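Local coordinates for putative hemin ABC transport system, membrane protein (Burkholderia cenocepacia J2315, PDB 5B57), which probably forms the membrane-spanning pathway of an ABC importer that carries heme into the cell across the cytoplasmic membrane, at residues A[313-318]-A[339-344]; A[61-66]-A[334-339]; A[186-191]-A[200-205]. All coordinates share one frame; numbering follows the deposited sequence.

In the fold
Contacts 1 and 2 are built on the same helix, 327-352, and share Ala-339; their centres lie 8 Å apart. Contact 1 sets this helix against helix 311-323, contact 2 against helix 54-72, and the two also touch directly, with Pro-316 CA 3.5 Å from Ala-334 CB and Leu-343 CD2 3.5 Å from Met-66 CG. Contact 3 is separate, its centre about 29 Å from that of contact 1 and 35 Å from that of contact 2, on the other side of the chain's centre from contact 2. It abuts the second subunit, whereas contact 2 lies near a bound decyl maltopyranoside, about 8 Å from the side chain of Leu-336.

Contact 1: residues A[313-318]-A[339-344]; sequences LVAPHC and ALLTLA
Leu-341 supplies the whole of one side of this small apolar contact, its CD1 methyl reaching both Val-314 and Ala-315. CD1 lies 4.1 Å from CG1 of Val-314 and 4.2 Å from CB of Ala-315, so one methyl bridges two neighbouring positions of helix 311-323. The Val-314 branch that meets it is held by the valine's first torsion, with CG1 opposite the backbone N (chi1 170°). The two branched side chains cross at about a right angle, and the backbones stay apart: Ala-315 CA and Leu-341 CA, the nearest pair of alpha carbons, are separated by 7.8 Å. Both segments belong to the bundle of membrane helices of a FecCD-type permease, here helices 311-323 and 327-352, which follow one another in the chain across a very short connection.

The backbone of helix 311-323 is kinked at Pro-316, whose ring nitrogen has no hydrogen to give to the preceding turn. Around the kink, the carbonyl O of Val-314, two residues before the proline, accepts from His-317 N (3.0 Å) and Cys-318 N (3.2 Å). On the other helix, Thr-342 returns its OG1 to the carbonyl of Gly-338 one turn back, which satisfies a buried hydroxyl. Further apolar packing closes round the contact: Phe-371 of helix 360-378 lies against Val-314, and Pro-316 rests on Ala-123 of helix 94-128.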
loop_
_atom_site.group_PDB
_atom_site.type_symbol
_atom_site.label_atom_id
_atom_site.label_comp_id
_atom_site.label_asym_id
_atom_site.label_seq_id
_atom_site.Cartn_x
_atom_site.Cartn_y
_atom_site.Cartn_z
ATOM N N LEU A 313 -16.939 -7.276 1.034
ATOM C CA LEU A 313 -16.234 -6.333 0.170
ATOM C C LEU A 313 -17.218 -5.605 -0.738
ATOM O O LEU A 313 -17.263 -4.373 -0.743
ATOM C CB LEU A 313 -15.182 -7.069 -0.659
ATOM C CG LEU A 313 -13.681 -6.849 -0.440
ATOM C CD1 LEU A 313 -13.229 -7.218 0.954
ATOM C CD2 LEU A 313 -12.892 -7.670 -1.438
ATOM N N VAL A 314 -18.048 -6.363 -1.460
ATOM C CA VAL A 314 -18.982 -5.803 -2.442
ATOM C C VAL A 314 -20.003 -4.873 -1.783
ATOM O O VAL A 314 -20.191 -3.732 -2.205
ATOM C CB VAL A 314 -19.697 -6.935 -3.205
ATOM C CG1 VAL A 314 -20.836 -6.369 -4.052
ATOM C CG2 VAL A 314 -18.718 -7.719 -4.049
ATOM N N ALA A 315 -20.732 -5.364 -0.797
ATOM C CA ALA A 315 -21.874 -4.583 -0.340
ATOM C C ALA A 315 -21.467 -3.210 0.175
ATOM O O ALA A 315 -21.984 -2.215 -0.352
ATOM C CB ALA A 315 -22.693 -5.385 0.670
ATOM N N PRO A 316 -20.534 -3.052 1.119
ATOM C CA PRO A 316 -20.252 -1.689 1.602
ATOM C C PRO A 316 -19.638 -0.801 0.552
ATOM O O PRO A 316 -19.563 0.417 0.770
ATOM C CB PRO A 316 -19.292 -1.909 2.775
ATOM C CG PRO A 316 -18.678 -3.174 2.509
ATOM C CD PRO A 316 -19.621 -4.032 1.721
ATOM N N HIS A 317 -19.219 -1.359 -0.584
ATOM C CA HIS A 317 -18.665 -0.549 -1.657
ATOM C C HIS A 317 -19.732 0.038 -2.566
ATOM O O HIS A 317 -19.561 1.150 -3.061
ATOM C CB HIS A 317 -17.685 -1.357 -2.501
ATOM C CG HIS A 317 -16.821 -0.505 -3.377
ATOM N ND1 HIS A 317 -15.705 0.160 -2.906
ATOM C CD2 HIS A 317 -16.934 -0.169 -4.684
ATOM C CE1 HIS A 317 -15.156 0.846 -3.892
ATOM N NE2 HIS A 317 -15.885 0.667 -4.979
ATOM N N CYS A 318 -20.831 -0.656 -2.803
ATOM C CA CYS A 318 -21.868 -0.045 -3.627
ATOM C C CYS A 318 -22.644 0.986 -2.830
ATOM O O CYS A 318 -22.968 2.065 -3.348
ATOM C CB CYS A 318 -22.802 -1.112 -4.191
ATOM S SG CYS A 318 -21.939 -2.538 -4.886
ATOM N N ALA A 339 -27.573 -8.441 2.985
ATOM C CA ALA A 339 -28.678 -9.374 3.108
ATOM C C ALA A 339 -29.384 -9.546 1.772
ATOM O O ALA A 339 -29.696 -10.670 1.366
ATOM C CB ALA A 339 -29.640 -8.894 4.191
ATOM N N LEU A 340 -29.586 -8.452 1.038
ATOM C CA LEU A 340 -30.219 -8.581 -0.270
ATOM C C LEU A 340 -29.366 -9.413 -1.234
ATOM O O LEU A 340 -29.881 -10.288 -1.937
ATOM C CB LEU A 340 -30.528 -7.202 -0.857
ATOM C CG LEU A 340 -31.274 -7.323 -2.182
ATOM C CD1 LEU A 340 -32.590 -8.105 -2.023
ATOM C CD2 LEU A 340 -31.540 -5.955 -2.741
ATOM N N LEU A 341 -28.058 -9.183 -1.264
ATOM C CA LEU A 341 -27.223 -9.921 -2.211
ATOM C C LEU A 341 -27.068 -11.401 -1.821
ATOM O O LEU A 341 -27.127 -12.284 -2.681
ATOM C CB LEU A 341 -25.853 -9.233 -2.342
ATOM C CG LEU A 341 -25.843 -7.865 -3.040
ATOM C CD1 LEU A 341 -24.599 -7.098 -2.651
ATOM C CD2 LEU A 341 -25.921 -8.004 -4.553
ATOM N N THR A 342 -26.846 -11.696 -0.535
ATOM C CA THR A 342 -26.662 -13.084 -0.101
ATOM C C THR A 342 -27.884 -13.928 -0.418
ATOM O O THR A 342 -27.780 -15.052 -0.922
ATOM C CB THR A 342 -26.407 -13.125 1.399
ATOM O OG1 THR A 342 -25.300 -12.282 1.708
ATOM C CG2 THR A 342 -26.132 -14.535 1.853
ATOM N N LEU A 343 -29.051 -13.405 -0.067
ATOM C CA LEU A 343 -30.306 -14.074 -0.358
ATOM C C LEU A 343 -30.491 -14.283 -1.864
ATOM O O LEU A 343 -30.858 -15.373 -2.313
ATOM C CB LEU A 343 -31.410 -13.224 0.250
ATOM C CG LEU A 343 -32.875 -13.553 0.200
ATOM C CD1 LEU A 343 -33.148 -14.821 0.976
ATOM C CD2 LEU A 343 -33.508 -12.350 0.850
ATOM N N ALA A 344 -30.226 -13.246 -2.663
ATOM C CA ALA A 344 -30.235 -13.410 -4.113
ATOM C C ALA A 344 -29.299 -14.537 -4.546
ATOM O O ALA A 344 -29.620 -15.295 -5.482
ATOM C CB ALA A 344 -29.849 -12.094 -4.789
#

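Contact 2: residues A[61-66]-A[334-339]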
loop_
_atom_site.group_PDB
_atom_site.type_symbol
_atom_site.label_atom_id
_atom_site.label_comp_id
_atom_site.label_asym_id
_atom_site.label_seq_id
_atom_site.Cartn_x
_atom_site.Cartn_y
_atom_site.Cartn_z
ATOM N N ILE A 61 -37.216 -2.535 1.555
ATOM C CA ILE A 61 -38.369 -3.072 0.830
ATOM C C ILE A 61 -37.929 -4.213 -0.086
ATOM O O ILE A 61 -38.447 -5.334 0.003
ATOM C CB ILE A 61 -39.104 -1.962 0.046
ATOM C CG1 ILE A 61 -39.457 -0.775 0.947
ATOM C CG2 ILE A 61 -40.374 -2.480 -0.590
ATOM C CD1 ILE A 61 -40.036 -1.150 2.290
ATOM N N LEU A 62 -36.945 -3.954 -0.960
ATOM C CA LEU A 62 -36.493 -4.979 -1.904
ATOM C C LEU A 62 -36.073 -6.251 -1.176
ATOM O O LEU A 62 -36.467 -7.358 -1.558
ATOM C CB LEU A 62 -35.340 -4.450 -2.757
ATOM C CG LEU A 62 -35.578 -4.252 -4.259
ATOM C CD1 LEU A 62 -34.223 -4.204 -5.001
ATOM C CD2 LEU A 62 -36.524 -5.310 -4.827
ATOM N N MET A 63 -35.280 -6.109 -0.112
ATOM C CA MET A 63 -34.911 -7.268 0.698
ATOM C C MET A 63 -36.160 -7.960 1.239
ATOM O O MET A 63 -36.368 -9.160 1.014
ATOM C CB MET A 63 -33.971 -6.834 1.834
ATOM C CG MET A 63 -33.647 -7.928 2.860
ATOM S SD MET A 63 -33.284 -7.346 4.546
ATOM C CE MET A 63 -34.936 -7.021 5.191
ATOM N N GLY A 64 -37.014 -7.207 1.936
ATOM C CA GLY A 64 -38.236 -7.796 2.469
ATOM C C GLY A 64 -39.023 -8.544 1.416
ATOM O O GLY A 64 -39.427 -9.686 1.625
ATOM N N ALA A 65 -39.238 -7.915 0.256
ATOM C CA ALA A 65 -39.991 -8.549 -0.823
ATOM C C ALA A 65 -39.347 -9.861 -1.227
ATOM O O ALA A 65 -39.946 -10.927 -1.057
ATOM C CB ALA A 65 -40.076 -7.641 -2.048
ATOM N N MET A 66 -38.145 -9.780 -1.776
ATOM C CA MET A 66 -37.339 -10.946 -2.103
ATOM C C MET A 66 -37.385 -12.017 -1.012
ATOM O O MET A 66 -37.589 -13.206 -1.294
ATOM C CB MET A 66 -35.896 -10.517 -2.339
ATOM C CG MET A 66 -34.967 -11.673 -2.270
ATOM S SD MET A 66 -33.829 -11.629 -3.637
ATOM C CE MET A 66 -34.956 -11.902 -5.009
ATOM N N ALA A 334 -25.009 -1.074 4.052
ATOM C CA ALA A 334 -24.298 -2.237 3.554
ATOM C C ALA A 334 -24.934 -3.531 4.058
ATOM O O ALA A 334 -25.019 -4.524 3.320
ATOM C CB ALA A 334 -22.833 -2.147 3.954
ATOM N N ALA A 335 -25.417 -3.529 5.302
ATOM C CA ALA A 335 -26.056 -4.726 5.843
ATOM C C ALA A 335 -27.344 -5.071 5.080
ATOM O O ALA A 335 -27.541 -6.234 4.698
ATOM C CB ALA A 335 -26.295 -4.562 7.346
ATOM N N LEU A 336 -28.207 -4.080 4.801
ATOM C CA LEU A 336 -29.367 -4.348 3.953
ATOM C C LEU A 336 -28.946 -4.885 2.587
ATOM O O LEU A 336 -29.415 -5.944 2.156
ATOM C CB LEU A 336 -30.213 -3.100 3.778
ATOM C CG LEU A 336 -30.933 -2.456 4.957
ATOM C CD1 LEU A 336 -31.700 -1.274 4.423
ATOM C CD2 LEU A 336 -31.862 -3.445 5.597
ATOM N N LEU A 337 -28.061 -4.173 1.886
ATOM C CA LEU A 337 -27.619 -4.665 0.582
ATOM C C LEU A 337 -26.905 -6.019 0.686
ATOM O O LEU A 337 -27.007 -6.858 -0.230
ATOM C CB LEU A 337 -26.708 -3.652 -0.105
ATOM C CG LEU A 337 -26.286 -4.173 -1.484
ATOM C CD1 LEU A 337 -27.520 -4.294 -2.397
ATOM C CD2 LEU A 337 -25.163 -3.348 -2.118
ATOM N N GLY A 338 -26.180 -6.268 1.778
ATOM C CA GLY A 338 -25.568 -7.580 1.931
ATOM C C GLY A 338 -26.604 -8.678 2.104
ATOM O O GLY A 338 -26.532 -9.735 1.473
ATOM N N ALA A 339 -27.573 -8.441 2.985
ATOM C CA ALA A 339 -28.678 -9.374 3.108
ATOM C C ALA A 339 -29.384 -9.546 1.772
ATOM O O ALA A 339 -29.696 -10.670 1.366
ATOM C CB ALA A 339 -29.640 -8.894 4.191
#
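Met-63 reaches from helix 54-72 to Leu-336 and Ala-339 of helix 327-352, a helix-to-helix contact in the membrane bundle of this FecCD-family permease. It pairs the first helix of the modelled chain with the last but one, although nearly 270 residues separate the segments. The closer-packed part is at Ala-339, a buried residue whose CB points toward helix 54-72. Here the sulfur of Met-63 sits 4.0 Å from Ala-339 CB, and the alpha carbons of these two residues approach to 7.0 Å. The thioether rests on the methyl of Ala-339, and Leu-112 of helix 94-128 packs on both residues from a third helix.

Toward Leu-336 the fit is looser. Its CB does not aim at the other segment, and contact depends on the outer part of the leucine, whose CD2 ends 4.3 Å from Met-63 SD. Leu-336 is partly exposed, also leans on Leu-59 and Ala-60 one turn earlier in helix 54-72, and has a bound decyl maltopyranoside about 8 Å from its side chain, consistent with a surface near the lipid or detergent. Met-63 extends with CG opposite its backbone N (chi1 173°) and then bends at chi3, 79°, which swings the terminal CE away from Ala-339 and leaves SD as the touching atom.

Contact 3: residues A[186-191]-A[200-205]; sequences RLAASR and LLAGIA
Leu-187 overlaps Ala-202 through the root of its side chain, CB lying 3.9 Å from the alanine's CB. The branched end goes elsewhere: with CG opposite the carbonyl carbon (chi1 -72°), the outer part of the side chain, from CG on, runs past Ala-202 toward the next turn of helix 196-220, where it packs on Ile-206. The next residue, Ala-188, meets the same Ala-202 methyl, CB to CB at 4.3 Å, with its backbone N also 4.3 Å from Ala-202 CB. A single buried methyl is therefore set against two consecutive residues at the end of helix 168-188. The closest approaches are made by beta carbons and the Ala-188 N, and the backbones come close: the alpha carbons of Ala-188 and Ala-202 are 5.9 Å apart.

The pair closes a helical hairpin of the permease, in which helix 168-188 ends, a short loop turns the chain, and helix 196-220 begins. Ala-189 is the first residue to leave helical geometry, its psi of 146° directing the chain into the loop.

Polar interaction at this helix end comes from across the subunit boundary: Arg-380 of the second subunit gives a hydrogen bond from NH1 to the carbonyl O of Ala-188 and a weak one from NH2 to that of Leu-187, and its positive charge would probably interact favourably with the negative end of the helix dipole. On helix 196-220, Ile-204 and Ala-205 pack against Phe-372 of the second subunit, and Leu-201 against Leu-375 of that same neighbouring chain.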
loop_
_atom_site.group_PDB
_atom_site.type_symbol
_atom_site.label_atom_id
_atom_site.label_comp_id
_atom_site.label_asym_id
_atom_site.label_seq_id
_atom_site.Cartn_x
_atom_site.Cartn_y
_atom_site.Cartn_z
ATOM N N ARG A 186 -3.281 -10.283 20.336
ATOM C CA ARG A 186 -2.208 -10.195 21.326
ATOM C C ARG A 186 -0.830 -10.092 20.675
ATOM O O ARG A 186 0.035 -9.355 21.167
ATOM C CB ARG A 186 -2.253 -11.386 22.279
ATOM C CG ARG A 186 -2.589 -10.988 23.711
ATOM C CD ARG A 186 -1.496 -10.120 24.369
ATOM N NE ARG A 186 -0.320 -10.905 24.770
ATOM C CZ ARG A 186 -0.177 -11.543 25.938
ATOM N NH1 ARG A 186 -1.130 -11.513 26.867
ATOM N NH2 ARG A 186 0.932 -12.229 26.180
ATOM N N LEU A 187 -0.603 -10.817 19.567
ATOM C CA LEU A 187 0.717 -10.803 18.926
ATOM C C LEU A 187 1.050 -9.433 18.346
ATOM O O LEU A 187 2.225 -9.029 18.322
ATOM C CB LEU A 187 0.798 -11.868 17.830
ATOM C CG LEU A 187 0.870 -13.348 18.223
ATOM C CD1 LEU A 187 1.122 -14.153 16.975
ATOM C CD2 LEU A 187 1.927 -13.674 19.290
ATOM N N ALA A 188 0.028 -8.701 17.888
ATOM C CA ALA A 188 0.243 -7.405 17.255
ATOM C C ALA A 188 0.276 -6.278 18.277
ATOM O O ALA A 188 1.036 -5.315 18.115
ATOM C CB ALA A 188 -0.846 -7.143 16.220
ATOM N N ALA A 189 -0.536 -6.374 19.327
ATOM C CA ALA A 189 -0.615 -5.307 20.309
ATOM C C ALA A 189 0.447 -5.480 21.391
ATOM O O ALA A 189 0.808 -6.598 21.779
ATOM C CB ALA A 189 -2.011 -5.246 20.927
ATOM N N SER A 190 0.951 -4.342 21.874
ATOM C CA SER A 190 2.102 -4.285 22.764
ATOM C C SER A 190 1.747 -3.782 24.159
ATOM O O SER A 190 2.621 -3.266 24.863
ATOM C CB SER A 190 3.185 -3.402 22.144
ATOM O OG SER A 190 2.615 -2.224 21.598
ATOM N N ARG A 191 0.487 -3.925 24.571
ATOM C CA ARG A 191 0.008 -3.465 25.880
ATOM C C ARG A 191 0.326 -1.982 26.138
ATOM O O ARG A 191 1.140 -1.670 27.012
ATOM C CB ARG A 191 0.606 -4.323 27.010
ATOM C CG ARG A 191 0.145 -5.774 27.038
ATOM C CD ARG A 191 0.793 -6.521 28.196
ATOM N NE ARG A 191 0.351 -7.914 28.275
ATOM C CZ ARG A 191 0.781 -8.791 29.179
ATOM N NH1 ARG A 191 1.669 -8.427 30.091
ATOM N NH2 ARG A 191 0.321 -10.037 29.173
ATOM N N LEU A 200 -1.860 -7.081 10.598
ATOM C CA LEU A 200 -1.854 -7.815 9.337
ATOM C C LEU A 200 -0.704 -8.809 9.296
ATOM O O LEU A 200 -0.848 -9.905 8.740
ATOM C CB LEU A 200 -1.784 -6.837 8.165
ATOM C CG LEU A 200 -3.062 -6.031 7.930
ATOM C CD1 LEU A 200 -2.890 -5.104 6.730
ATOM C CD2 LEU A 200 -4.282 -6.971 7.766
ATOM N N LEU A 201 0.437 -8.457 9.909
ATOM C CA LEU A 201 1.589 -9.362 9.926
ATOM C C LEU A 201 1.371 -10.543 10.882
ATOM O O LEU A 201 1.672 -11.693 10.537
ATOM C CB LEU A 201 2.852 -8.577 10.282
ATOM C CG LEU A 201 4.051 -8.683 9.321
ATOM C CD1 LEU A 201 3.674 -8.497 7.855
ATOM C CD2 LEU A 201 5.091 -7.651 9.690
ATOM N N ALA A 202 0.838 -10.298 12.078
ATOM C CA ALA A 202 0.440 -11.418 12.927
ATOM C C ALA A 202 -0.538 -12.331 12.206
ATOM O O ALA A 202 -0.413 -13.556 12.272
ATOM C CB ALA A 202 -0.178 -10.907 14.229
ATOM N N GLY A 203 -1.529 -11.748 11.532
ATOM C CA GLY A 203 -2.481 -12.540 10.772
ATOM C C GLY A 203 -1.830 -13.430 9.736
ATOM O O GLY A 203 -2.131 -14.619 9.656
ATOM N N ILE A 204 -0.920 -12.875 8.933
ATOM C CA ILE A 204 -0.207 -13.713 7.963
ATOM C C ILE A 204 0.472 -14.885 8.663
ATOM O O ILE A 204 0.437 -16.027 8.184
ATOM C CB ILE A 204 0.826 -12.892 7.164
ATOM C CG1 ILE A 204 0.214 -11.651 6.507
ATOM C CG2 ILE A 204 1.495 -13.805 6.135
ATOM C CD1 ILE A 204 -1.128 -11.900 5.863
ATOM N N ALA A 205 1.109 -14.619 9.805
ATOM C CA ALA A 205 1.865 -15.669 10.470
ATOM C C ALA A 205 0.939 -16.658 11.162
ATOM O O ALA A 205 1.156 -17.874 11.067
ATOM C CB ALA A 205 2.869 -15.053 11.446
#